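Local structure of syndapin (Drosophila melanogaster, 3I2W) at the interface of chains A and B. The protein binds membrane phospholipids as a homodimer through its EFC/F-BAR domain, the part crystallised, and probably helps to internalise plasma-membrane proteins during endocytosis. Coordinates in Å, arbitrary orientation; residue numbers count along the deposited sequence, not the author numbering. Chains: chain A/B, Syndapin.

The interface of chains A and B. Residues chain A 30, 33-34, 236; chain B 48, 52, 56, 69, 72-73.
A:Leu30 fits its isobutyl end into the angle between the rim of B:Trp48 and a face of B:Trp52, a knob-like contact in the helical core of the F-BAR homodimer. Both tryptophans lie one turn apart on helix 11-58 of chain B, the counterpart of the chain A helix that carries A:Leu30. CG of A:Leu30 is anti to the backbone N (chi1 -167°), and its two methyls part beyond it. CD2 touches the benzo rim of B:Trp48 at CZ2, 3.4 Å away, whereas CD1 of A:Leu30 rests on the face of B:Trp52, 3.7 Å from the ring-fusion atom CD2 of that indole. The backbone of A:Leu30 also takes part: its CA lies over the rim of the B:Trp52 face, and its carbonyl O sits in the plane of B:Trp48 at the edge, 3.6 Å from NE1.

One turn further along the chain A helix, A:Glu33 reaches B:Trp52 with an extended chain and accepts a hydrogen bond at OE1 from the indole NE1 (2.9 Å, 160° at H). The carboxylate oxygen lies nearly in the indole plane but is approached from above its own plane, and the two planes stand 71° apart. This bond would help fix the rotation of the indole. The CB of A:Glu33 packs near the pyrrole edge of B:Trp48.

On one face of B:Trp48, toward the rim, runs the aliphatic part of A:Arg34, whose CB is 3.7 Å from CZ2; its guanidinium is turned almost perpendicular to the ring. The opposite face is backed by CD1 of B:Trp52, which probably helps to hold the B:Trp48 indole in place.

Farther out, helix 63-105 of chain B closes around the leucine: B:Val72 CG1 lies 4.1 Å from A:Leu30 CD2, and B:Trp69 and B:Leu73 flank CD1 more loosely, joined there by B:Ile56 from helix 11-58. CG2 of B:Val72 meets CG1 of A:Val236, from helix 185-240 of chain A.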
# COMPACT_ATOMS: atom_id res chain seq x y z
N LEU A 30 -14.38 -15.37 -3.12
CA LEU A 30 -13.08 -15.10 -3.72
C LEU A 30 -12.90 -13.63 -4.10
O LEU A 30 -11.98 -12.94 -3.58
CB LEU A 30 -12.85 -15.95 -4.96
CG LEU A 30 -11.41 -15.96 -5.46
CD1 LEU A 30 -10.95 -17.37 -5.80
CD2 LEU A 30 -11.11 -14.99 -6.63
N GLU A 33 -12.92 -11.23 -1.26
CA GLU A 33 -11.67 -11.24 -0.59
C GLU A 33 -10.57 -10.45 -1.34
O GLU A 33 -9.76 -9.83 -0.72
CB GLU A 33 -11.28 -12.69 -0.20
CG GLU A 33 -12.20 -13.19 0.93
CD GLU A 33 -11.76 -14.52 1.59
OE1 GLU A 33 -10.69 -15.09 1.27
OE2 GLU A 33 -12.52 -15.00 2.45
N ARG A 34 -10.57 -10.44 -2.66
CA ARG A 34 -9.52 -9.78 -3.40
C ARG A 34 -9.78 -8.29 -3.21
O ARG A 34 -8.93 -7.53 -2.75
CB ARG A 34 -9.57 -10.19 -4.83
CG ARG A 34 -8.62 -9.53 -5.72
CD ARG A 34 -7.17 -9.64 -5.25
NE ARG A 34 -6.33 -8.85 -6.16
CZ ARG A 34 -5.71 -9.37 -7.21
NH1 ARG A 34 -5.77 -10.64 -7.40
NH2 ARG A 34 -5.02 -8.64 -8.02
N VAL A 236 -13.21 -10.14 -14.38
CA VAL A 236 -12.38 -9.97 -13.25
C VAL A 236 -11.10 -9.46 -13.82
O VAL A 236 -10.54 -8.52 -13.31
CB VAL A 236 -12.11 -11.28 -12.59
CG1 VAL A 236 -10.92 -11.14 -11.59
CG2 VAL A 236 -13.33 -11.71 -11.89
N TRP B 48 -3.73 -15.03 0.34
CA TRP B 48 -5.00 -15.19 -0.27
C TRP B 48 -4.90 -16.28 -1.29
O TRP B 48 -5.72 -17.19 -1.34
CB TRP B 48 -5.35 -13.89 -0.97
CG TRP B 48 -6.61 -13.88 -1.73
CD1 TRP B 48 -7.84 -13.82 -1.23
CD2 TRP B 48 -6.74 -13.86 -3.15
NE1 TRP B 48 -8.78 -13.77 -2.26
CE2 TRP B 48 -8.10 -13.78 -3.44
CE3 TRP B 48 -5.84 -13.86 -4.20
CZ2 TRP B 48 -8.58 -13.73 -4.72
CZ3 TRP B 48 -6.32 -13.80 -5.48
CH2 TRP B 48 -7.68 -13.74 -5.73
N TRP B 52 -7.15 -19.76 -1.37
CA TRP B 52 -8.07 -20.15 -2.38
C TRP B 52 -7.51 -21.20 -3.27
O TRP B 52 -8.25 -21.89 -3.94
CB TRP B 52 -8.45 -18.94 -3.19
CG TRP B 52 -9.38 -18.23 -2.42
CD1 TRP B 52 -9.12 -17.20 -1.60
CD2 TRP B 52 -10.75 -18.54 -2.28
NE1 TRP B 52 -10.26 -16.81 -0.98
CE2 TRP B 52 -11.28 -17.64 -1.37
CE3 TRP B 52 -11.58 -19.53 -2.83
CZ2 TRP B 52 -12.60 -17.65 -0.99
CZ3 TRP B 52 -12.89 -19.54 -2.47
CH2 TRP B 52 -13.40 -18.61 -1.55
N ILE B 56 -10.17 -24.10 -4.01
CA ILE B 56 -10.52 -24.54 -5.35
C ILE B 56 -10.20 -26.01 -5.63
O ILE B 56 -10.99 -26.77 -6.25
CB ILE B 56 -9.83 -23.72 -6.35
CG1 ILE B 56 -10.29 -22.25 -6.19
CG2 ILE B 56 -10.15 -24.28 -7.72
CD1 ILE B 56 -9.67 -21.25 -7.11
N TRP B 69 -10.02 -20.58 -13.12
CA TRP B 69 -10.16 -19.96 -11.81
C TRP B 69 -8.75 -19.77 -11.31
O TRP B 69 -8.44 -18.75 -10.72
CB TRP B 69 -10.83 -20.83 -10.76
CG TRP B 69 -12.32 -20.97 -10.65
CD1 TRP B 69 -13.18 -21.49 -11.60
CD2 TRP B 69 -13.11 -20.71 -9.50
NE1 TRP B 69 -14.47 -21.50 -11.11
CE2 TRP B 69 -14.45 -21.05 -9.82
CE3 TRP B 69 -12.83 -20.22 -8.23
CZ2 TRP B 69 -15.48 -20.92 -8.90
CZ3 TRP B 69 -13.86 -20.08 -7.33
CH2 TRP B 69 -15.16 -20.43 -7.66
N VAL B 72 -6.36 -16.66 -11.73
CA VAL B 72 -6.43 -15.47 -10.93
C VAL B 72 -5.36 -15.55 -9.84
O VAL B 72 -4.76 -14.58 -9.52
CB VAL B 72 -7.85 -15.33 -10.34
CG1 VAL B 72 -7.83 -14.71 -9.03
CG2 VAL B 72 -8.63 -14.47 -11.18
N LEU B 73 -5.13 -16.73 -9.29
CA LEU B 73 -4.17 -16.93 -8.20
C LEU B 73 -2.74 -16.76 -8.72
O LEU B 73 -1.87 -16.23 -8.03
CB LEU B 73 -4.35 -18.32 -7.56
CG LEU B 73 -5.77 -18.84 -7.19
CD1 LEU B 73 -5.63 -20.12 -6.45
CD2 LEU B 73 -6.65 -17.94 -6.33